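PDB 5EFZ: ethyl acetate hydrolase from Pseudomonas veronii, which hydrolyses ethyl acetate to ethanol and acetate, a step in the bacterial breakdown of short-chain methyl ketones such as 2-butanone. Local coordinates for residues 124-136 with 155-167. Residues are numbered along the deposited sequence; the frame is centred on the assembly and turned at random.
Sequences IGDDVSAQHTLLT and QQTYEWAVRYPDF
V128 and W160 centre a buried helix-helix contact of the alpha/beta-hydrolase fold. Both helices pack against the central sheet, where Q131 and W160 touch L63 of strand 61-65. Segment 155-163 belongs to helix 152-163, which follows the nucleophile elbow, whose S151 is the probable nucleophile. It crosses helix 124-136 at -64°, with the axes 9.2 Å apart. V128 and W160 each act as a knob in a hole of the other helix, V128 among Q156, E159, W160 and R163, and W160 among V128, Q131, H132 and L135. With chi1 at 172°, V128 CG1 points away from its backbone N and lies over the five-membered ring of W160 in a CH-pi contact, 3.5 Å from the centroid. W160 NE1 donates to Q131 OE1 at 2.8 Å, with the amide and indole nearly coplanar. Q131 NE2 then donates to Q156 OE1, and Q156 NE2 reaches M152 O of the elbow. A leucine in place of W160 would probably leave Q131 OE1 without its donor and V128 without its aromatic face. Beside G125, R163 grips E159 OE2 side-on through NE and NH2, and H281 also bonds that oxygen. At the far end H132 meets F167 in an offset edge-to-face pair. The H132 ring also makes an offset stack with Y164, planes 9° apart, H132 CG 3.5 Å from Y164 CZ.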
ATOM      1  N   ILE A 124      -5.822 -15.184  17.951  1.00 19.31           N
ATOM      2  CA  ILE A 124      -7.161 -14.601  18.107  1.00 16.74           C
ATOM      3  C   ILE A 124      -8.042 -15.518  18.964  1.00 18.16           C
ATOM      4  O   ILE A 124      -8.767 -15.044  19.852  1.00 18.21           O
ATOM      5  CB  ILE A 124      -7.822 -14.370  16.743  1.00 17.40           C
ATOM      6  CG1 ILE A 124      -7.052 -13.300  15.935  1.00 17.80           C
ATOM      7  CG2 ILE A 124      -9.307 -13.976  16.906  1.00 17.29           C
ATOM      8  CD1 ILE A 124      -7.149 -11.878  16.488  1.00 17.12           C
ATOM      9  N   GLY A 125      -7.952 -16.829  18.730  1.00 17.74           N
ATOM     10  CA  GLY A 125      -8.766 -17.768  19.500  1.00 19.93           C
ATOM     11  C   GLY A 125      -8.463 -17.750  20.998  1.00 20.28           C
ATOM     12  O   GLY A 125      -9.351 -18.019  21.830  1.00 20.46           O
ATOM     13  N   ASP A 126      -7.213 -17.450  21.368  1.00 18.45           N
ATOM     14  CA  ASP A 126      -6.870 -17.346  22.787  1.00 20.96           C
ATOM     15  C   ASP A 126      -7.577 -16.150  23.425  1.00 21.42           C
ATOM     16  O   ASP A 126      -8.107 -16.277  24.512  1.00 21.28           O
ATOM     17  CB  ASP A 126      -5.340 -17.231  22.975  1.00 20.82           C
ATOM     18  CG  ASP A 126      -4.589 -18.456  22.443  1.00 23.46           C
ATOM     19  OD1 ASP A 126      -5.021 -19.601  22.723  1.00 22.91           O
ATOM     20  OD2 ASP A 126      -3.550 -18.274  21.746  1.00 23.73           O
ATOM     21  N   ASP A 127      -7.578 -14.986  22.766  1.00 19.19           N
ATOM     22  CA  ASP A 127      -8.367 -13.848  23.250  1.00 20.16           C
ATOM     23  C   ASP A 127      -9.846 -14.183  23.449  1.00 18.03           C
ATOM     24  O   ASP A 127     -10.461 -13.840  24.476  1.00 17.83           O
ATOM     25  CB  ASP A 127      -8.267 -12.674  22.279  1.00 20.32           C
ATOM     26  CG  ASP A 127      -6.937 -11.925  22.413  1.00 25.69           C
ATOM     27  OD1 ASP A 127      -6.718 -11.295  23.466  1.00 25.10           O
ATOM     28  OD2 ASP A 127      -6.127 -11.943  21.462  1.00 30.56           O
ATOM     29  N   VAL A 128     -10.430 -14.850  22.467  1.00 16.21           N
ATOM     30  CA  VAL A 128     -11.878 -15.127  22.535  1.00 16.64           C
ATOM     31  C   VAL A 128     -12.184 -16.112  23.649  1.00 20.48           C
ATOM     32  O   VAL A 128     -13.169 -15.959  24.385  1.00 21.45           O
ATOM     33  CB  VAL A 128     -12.382 -15.605  21.163  1.00 15.55           C
ATOM     34  CG1 VAL A 128     -13.870 -16.094  21.217  1.00 16.99           C
ATOM     35  CG2 VAL A 128     -12.257 -14.409  20.172  1.00 15.23           C
ATOM     36  N   SER A 129     -11.323 -17.111  23.813  1.00 24.06           N
ATOM     37  CA  SER A 129     -11.511 -18.054  24.921  1.00 24.23           C
ATOM     38  C   SER A 129     -11.392 -17.349  26.280  1.00 23.72           C
ATOM     39  O   SER A 129     -12.219 -17.572  27.181  1.00 23.44           O
ATOM     40  CB  SER A 129     -10.510 -19.213  24.816  1.00 26.70           C
ATOM     41  OG  SER A 129     -10.645 -20.079  25.938  1.00 33.06           O
ATOM     42  N   ALA A 130     -10.378 -16.490  26.419  1.00 21.82           N
ATOM     43  CA  ALA A 130     -10.218 -15.702  27.637  1.00 20.58           C
ATOM     44  C   ALA A 130     -11.416 -14.782  27.897  1.00 19.16           C
ATOM     45  O   ALA A 130     -11.900 -14.690  29.034  1.00 21.49           O
ATOM     46  CB  ALA A 130      -8.914 -14.868  27.575  1.00 18.38           C
ATOM     47  N   GLN A 131     -11.879 -14.100  26.860  1.00 18.78           N
ATOM     48  CA  GLN A 131     -13.078 -13.245  26.973  1.00 20.14           C
ATOM     49  C   GLN A 131     -14.322 -14.028  27.383  1.00 22.15           C
ATOM     50  O   GLN A 131     -15.157 -13.561  28.183  1.00 20.41           O
ATOM     51  CB  GLN A 131     -13.333 -12.517  25.651  1.00 19.36           C
ATOM     52  CG  GLN A 131     -12.279 -11.417  25.361  1.00 16.01           C
ATOM     53  CD  GLN A 131     -12.195 -11.058  23.891  1.00 20.32           C
ATOM     54  OE1 GLN A 131     -13.070 -11.410  23.107  1.00 19.00           O
ATOM     55  NE2 GLN A 131     -11.100 -10.385  23.500  1.00 17.39           N
ATOM     56  N   HIS A 132     -14.484 -15.198  26.793  1.00 21.77           N
ATOM     57  CA  HIS A 132     -15.624 -16.033  27.147  1.00 20.00           C
ATOM     58  C   HIS A 132     -15.562 -16.431  28.627  1.00 22.40           C
ATOM     59  O   HIS A 132     -16.594 -16.458  29.322  1.00 22.73           O
ATOM     60  CB  HIS A 132     -15.670 -17.259  26.248  1.00 21.59           C
ATOM     61  CG  HIS A 132     -16.799 -18.193  26.570  1.00 27.16           C
ATOM     62  ND1 HIS A 132     -16.635 -19.307  27.359  1.00 27.91           N
ATOM     63  CD2 HIS A 132     -18.100 -18.191  26.193  1.00 27.48           C
ATOM     64  CE1 HIS A 132     -17.788 -19.943  27.476  1.00 28.99           C
ATOM     65  NE2 HIS A 132     -18.696 -19.285  26.779  1.00 26.85           N
ATOM     66  N   THR A 133     -14.368 -16.734  29.123  1.00 20.52           N
ATOM     67  CA  THR A 133     -14.227 -17.104  30.540  1.00 22.09           C
ATOM     68  C   THR A 133     -14.546 -15.903  31.421  1.00 20.76           C
ATOM     69  O   THR A 133     -15.214 -16.025  32.444  1.00 23.69           O
ATOM     70  CB  THR A 133     -12.797 -17.622  30.859  1.00 24.39           C
ATOM     71  OG1 THR A 133     -12.628 -18.882  30.207  1.00 26.13           O
ATOM     72  CG2 THR A 133     -12.608 -17.805  32.381  1.00 25.50           C
ATOM     73  N   LEU A 134     -14.071 -14.736  30.993  1.00 22.70           N
ATOM     74  CA  LEU A 134     -14.340 -13.494  31.701  1.00 20.22           C
ATOM     75  C   LEU A 134     -15.845 -13.257  31.818  1.00 20.79           C
ATOM     76  O   LEU A 134     -16.374 -12.988  32.900  1.00 22.89           O
ATOM     77  CB  LEU A 134     -13.683 -12.326  30.955  1.00 20.98           C
ATOM     78  CG  LEU A 134     -14.045 -10.938  31.495  1.00 23.33           C
ATOM     79  CD1 LEU A 134     -13.356 -10.664  32.818  1.00 24.01           C
ATOM     80  CD2 LEU A 134     -13.694  -9.877  30.438  1.00 24.52           C
ATOM     81  N   LEU A 135     -16.537 -13.362  30.693  1.00 19.24           N
ATOM     82  CA  LEU A 135     -17.971 -13.036  30.687  1.00 20.44           C
ATOM     83  C   LEU A 135     -18.778 -14.012  31.524  1.00 22.73           C
ATOM     84  O   LEU A 135     -19.617 -13.605  32.324  1.00 24.28           O
ATOM     85  CB  LEU A 135     -18.493 -13.003  29.245  1.00 23.86           C
ATOM     86  CG  LEU A 135     -17.937 -11.829  28.407  1.00 23.76           C
ATOM     87  CD1 LEU A 135     -18.257 -12.063  26.929  1.00 24.17           C
ATOM     88  CD2 LEU A 135     -18.523 -10.487  28.857  1.00 24.18           C
ATOM     89  N   THR A 136     -18.543 -15.306  31.358  1.00 22.64           N
ATOM     90  CA  THR A 136     -19.385 -16.277  32.080  1.00 23.98           C
ATOM     91  C   THR A 136     -19.019 -16.390  33.553  1.00 26.22           C
ATOM     92  O   THR A 136     -19.892 -16.434  34.404  1.00 27.10           O
ATOM     93  CB  THR A 136     -19.299 -17.668  31.448  1.00 24.05           C
ATOM     94  OG1 THR A 136     -17.923 -18.073  31.395  1.00 26.92           O
ATOM     95  CG2 THR A 136     -19.884 -17.636  30.022  1.00 25.85           C
ATOM     96  N   GLN A 155     -11.577  -9.366  13.596  1.00 13.98           N
ATOM     97  CA  GLN A 155     -11.099 -10.747  13.642  1.00 15.10           C
ATOM     98  C   GLN A 155     -11.611 -11.480  14.872  1.00 16.90           C
ATOM     99  O   GLN A 155     -12.069 -12.619  14.763  1.00 15.38           O
ATOM    100  CB  GLN A 155      -9.574 -10.776  13.667  1.00 16.43           C
ATOM    101  CG  GLN A 155      -8.918 -10.300  12.353  1.00 14.94           C
ATOM    102  CD  GLN A 155      -7.398 -10.433  12.442  1.00 17.25           C
ATOM    103  OE1 GLN A 155      -6.793  -9.964  13.408  1.00 18.19           O
ATOM    104  NE2 GLN A 155      -6.793 -11.126  11.468  1.00 16.36           N
ATOM    105  N   GLN A 156     -11.537 -10.833  16.044  1.00 14.44           N
ATOM    106  CA  GLN A 156     -12.093 -11.438  17.256  1.00 15.27           C
ATOM    107  C   GLN A 156     -13.620 -11.598  17.188  1.00 15.99           C
ATOM    108  O   GLN A 156     -14.178 -12.544  17.740  1.00 15.91           O
ATOM    109  CB  GLN A 156     -11.721 -10.605  18.486  1.00 16.02           C
ATOM    110  CG  GLN A 156     -10.194 -10.656  18.793  1.00 19.76           C
ATOM    111  CD  GLN A 156      -9.770  -9.552  19.738  1.00 18.46           C
ATOM    112  OE1 GLN A 156      -9.882  -9.689  20.962  1.00 19.41           O
ATOM    113  NE2 GLN A 156      -9.323  -8.425  19.169  1.00 16.38           N
ATOM    114  N   THR A 157     -14.292 -10.649  16.542  1.00 14.13           N
ATOM    115  CA  THR A 157     -15.736 -10.731  16.358  1.00 14.64           C
ATOM    116  C   THR A 157     -16.141 -11.979  15.565  1.00 15.94           C
ATOM    117  O   THR A 157     -17.055 -12.715  15.972  1.00 17.49           O
ATOM    118  CB  THR A 157     -16.260  -9.439  15.674  1.00 17.28           C
ATOM    119  OG1 THR A 157     -16.059  -8.327  16.569  1.00 18.13           O
ATOM    120  CG2 THR A 157     -17.790  -9.543  15.315  1.00 14.20           C
ATOM    121  N   TYR A 158     -15.480 -12.228  14.432  1.00 14.84           N
ATOM    122  CA  TYR A 158     -15.741 -13.435  13.655  1.00 15.19           C
ATOM    123  C   TYR A 158     -15.446 -14.693  14.457  1.00 16.88           C
ATOM    124  O   TYR A 158     -16.222 -15.658  14.463  1.00 18.40           O
ATOM    125  CB  TYR A 158     -14.896 -13.442  12.376  1.00 14.64           C
ATOM    126  CG  TYR A 158     -15.463 -12.564  11.284  1.00 18.43           C
ATOM    127  CD1 TYR A 158     -16.765 -12.777  10.792  1.00 20.09           C
ATOM    128  CD2 TYR A 158     -14.708 -11.534  10.716  1.00 18.26           C
ATOM    129  CE1 TYR A 158     -17.276 -11.973   9.741  1.00 21.34           C
ATOM    130  CE2 TYR A 158     -15.224 -10.736   9.669  1.00 17.79           C
ATOM    131  CZ  TYR A 158     -16.496 -10.969   9.199  1.00 22.20           C
ATOM    132  OH  TYR A 158     -16.989 -10.159   8.175  1.00 20.74           O
ATOM    133  N   GLU A 159     -14.310 -14.692  15.137  1.00 16.48           N
ATOM    134  CA  GLU A 159     -13.971 -15.858  15.928  1.00 14.85           C
ATOM    135  C   GLU A 159     -15.019 -16.133  17.019  1.00 19.45           C
ATOM    136  O   GLU A 159     -15.405 -17.291  17.256  1.00 17.86           O
ATOM    137  CB  GLU A 159     -12.578 -15.681  16.546  1.00 15.56           C
ATOM    138  CG  GLU A 159     -12.170 -16.822  17.515  1.00 20.68           C
ATOM    139  CD  GLU A 159     -11.844 -18.172  16.850  1.00 22.88           C
ATOM    140  OE1 GLU A 159     -11.616 -18.256  15.608  1.00 22.89           O
ATOM    141  OE2 GLU A 159     -11.820 -19.187  17.593  1.00 22.36           O
ATOM    142  N   TRP A 160     -15.503 -15.072  17.664  1.00 19.06           N
ATOM    143  CA  TRP A 160     -16.611 -15.211  18.625  1.00 19.04           C
ATOM    144  C   TRP A 160     -17.830 -15.869  17.979  1.00 19.60           C
ATOM    145  O   TRP A 160     -18.390 -16.829  18.531  1.00 21.82           O
ATOM    146  CB  TRP A 160     -17.025 -13.833  19.184  1.00 17.22           C
ATOM    147  CG  TRP A 160     -16.527 -13.589  20.583  1.00 17.12           C
ATOM    148  CD1 TRP A 160     -15.430 -12.849  20.954  1.00 17.55           C
ATOM    149  CD2 TRP A 160     -17.062 -14.159  21.789  1.00 17.74           C
ATOM    150  NE1 TRP A 160     -15.267 -12.909  22.318  1.00 16.61           N
ATOM    151  CE2 TRP A 160     -16.285 -13.673  22.854  1.00 16.03           C
ATOM    152  CE3 TRP A 160     -18.184 -14.955  22.072  1.00 17.98           C
ATOM    153  CZ2 TRP A 160     -16.562 -13.996  24.182  1.00 16.64           C
ATOM    154  CZ3 TRP A 160     -18.471 -15.264  23.391  1.00 19.25           C
ATOM    155  CH2 TRP A 160     -17.655 -14.797  24.429  1.00 18.62           C
ATOM    156  N   ALA A 161     -18.231 -15.358  16.809  1.00 17.32           N
ATOM    157  CA  ALA A 161     -19.471 -15.816  16.157  1.00 18.94           C
ATOM    158  C   ALA A 161     -19.371 -17.259  15.687  1.00 20.61           C
ATOM    159  O   ALA A 161     -20.390 -17.942  15.577  1.00 21.95           O
ATOM    160  CB  ALA A 161     -19.832 -14.901  14.978  1.00 17.83           C
ATOM    161  N   VAL A 162     -18.149 -17.720  15.391  1.00 19.13           N
ATOM    162  CA  VAL A 162     -17.941 -19.098  14.914  1.00 19.45           C
ATOM    163  C   VAL A 162     -17.746 -20.058  16.099  1.00 22.60           C
ATOM    164  O   VAL A 162     -18.273 -21.167  16.101  1.00 23.43           O
ATOM    165  CB  VAL A 162     -16.711 -19.204  13.951  1.00 20.53           C
ATOM    166  CG1 VAL A 162     -16.326 -20.679  13.679  1.00 19.60           C
ATOM    167  CG2 VAL A 162     -17.003 -18.493  12.640  1.00 19.40           C
ATOM    168  N   ARG A 163     -17.001 -19.621  17.105  1.00 21.59           N
ATOM    169  CA  ARG A 163     -16.608 -20.494  18.212  1.00 24.75           C
ATOM    170  C   ARG A 163     -17.746 -20.732  19.204  1.00 23.75           C
ATOM    171  O   ARG A 163     -17.906 -21.843  19.747  1.00 20.81           O
ATOM    172  CB  ARG A 163     -15.386 -19.895  18.941  1.00 28.09           C
ATOM    173  CG  ARG A 163     -14.825 -20.765  20.056  1.00 31.23           C
ATOM    174  CD  ARG A 163     -13.711 -20.082  20.830  1.00 36.24           C
ATOM    175  NE  ARG A 163     -12.467 -20.061  20.079  1.00 40.56           N
ATOM    176  CZ  ARG A 163     -11.345 -20.645  20.472  1.00 40.09           C
ATOM    177  NH1 ARG A 163     -11.288 -21.300  21.634  1.00 39.17           N
ATOM    178  NH2 ARG A 163     -10.287 -20.585  19.689  1.00 40.50           N
ATOM    179  N   TYR A 164     -18.550 -19.695  19.431  1.00 23.26           N
ATOM    180  CA  TYR A 164     -19.698 -19.784  20.318  1.00 24.96           C
ATOM    181  C   TYR A 164     -20.986 -19.287  19.647  1.00 25.56           C
ATOM    182  O   TYR A 164     -21.519 -18.223  19.999  1.00 26.93           O
ATOM    183  CB  TYR A 164     -19.436 -18.984  21.591  1.00 25.63           C
ATOM    184  CG  TYR A 164     -18.184 -19.355  22.341  1.00 26.22           C
ATOM    185  CD1 TYR A 164     -17.088 -18.508  22.349  1.00 25.89           C
ATOM    186  CD2 TYR A 164     -18.112 -20.533  23.075  1.00 28.62           C
ATOM    187  CE1 TYR A 164     -15.960 -18.816  23.040  1.00 28.73           C
ATOM    188  CE2 TYR A 164     -16.961 -20.859  23.780  1.00 30.50           C
ATOM    189  CZ  TYR A 164     -15.894 -19.995  23.748  1.00 30.64           C
ATOM    190  OH  TYR A 164     -14.754 -20.287  24.439  1.00 34.16           O
ATOM    191  N   PRO A 165     -21.496 -20.050  18.676  1.00 25.09           N
ATOM    192  CA  PRO A 165     -22.504 -19.423  17.805  1.00 26.31           C
ATOM    193  C   PRO A 165     -23.810 -19.027  18.486  1.00 26.91           C
ATOM    194  O   PRO A 165     -24.382 -18.005  18.117  1.00 26.24           O
ATOM    195  CB  PRO A 165     -22.747 -20.480  16.724  1.00 30.30           C
ATOM    196  CG  PRO A 165     -22.105 -21.720  17.198  1.00 31.96           C
ATOM    197  CD  PRO A 165     -21.068 -21.372  18.196  1.00 27.03           C
ATOM    198  N   ASP A 166     -24.274 -19.789  19.466  1.00 24.97           N
ATOM    199  CA  ASP A 166     -25.471 -19.383  20.210  1.00 27.06           C
ATOM    200  C   ASP A 166     -25.260 -18.190  21.166  1.00 27.01           C
ATOM    201  O   ASP A 166     -26.191 -17.445  21.493  1.00 26.56           O
ATOM    202  CB  ASP A 166     -25.993 -20.576  21.022  1.00 31.03           C
ATOM    203  CG  ASP A 166     -26.702 -21.604  20.152  1.00 38.31           C
ATOM    204  OD1 ASP A 166     -27.560 -21.215  19.325  1.00 38.73           O
ATOM    205  OD2 ASP A 166     -26.386 -22.799  20.279  1.00 42.14           O
ATOM    206  N   PHE A 167     -24.033 -18.016  21.616  1.00 26.33           N
ATOM    207  CA  PHE A 167     -23.708 -16.987  22.586  1.00 24.25           C
ATOM    208  C   PHE A 167     -23.832 -15.586  21.958  1.00 22.53           C
ATOM    209  O   PHE A 167     -24.176 -14.618  22.636  1.00 22.42           O
ATOM    210  CB  PHE A 167     -22.275 -17.233  23.093  1.00 24.73           C
ATOM    211  CG  PHE A 167     -21.971 -16.659  24.460  1.00 23.95           C
ATOM    212  CD1 PHE A 167     -21.578 -15.328  24.606  1.00 24.51           C
ATOM    213  CD2 PHE A 167     -22.018 -17.471  25.585  1.00 25.61           C
ATOM    214  CE1 PHE A 167     -21.238 -14.810  25.890  1.00 24.69           C
ATOM    215  CE2 PHE A 167     -21.698 -16.971  26.858  1.00 26.62           C
ATOM    216  CZ  PHE A 167     -21.306 -15.637  27.006  1.00 24.52           C
TER
HETATM  217  O   HOH W   1     -13.782 -20.064  27.741  1.00 39.46           O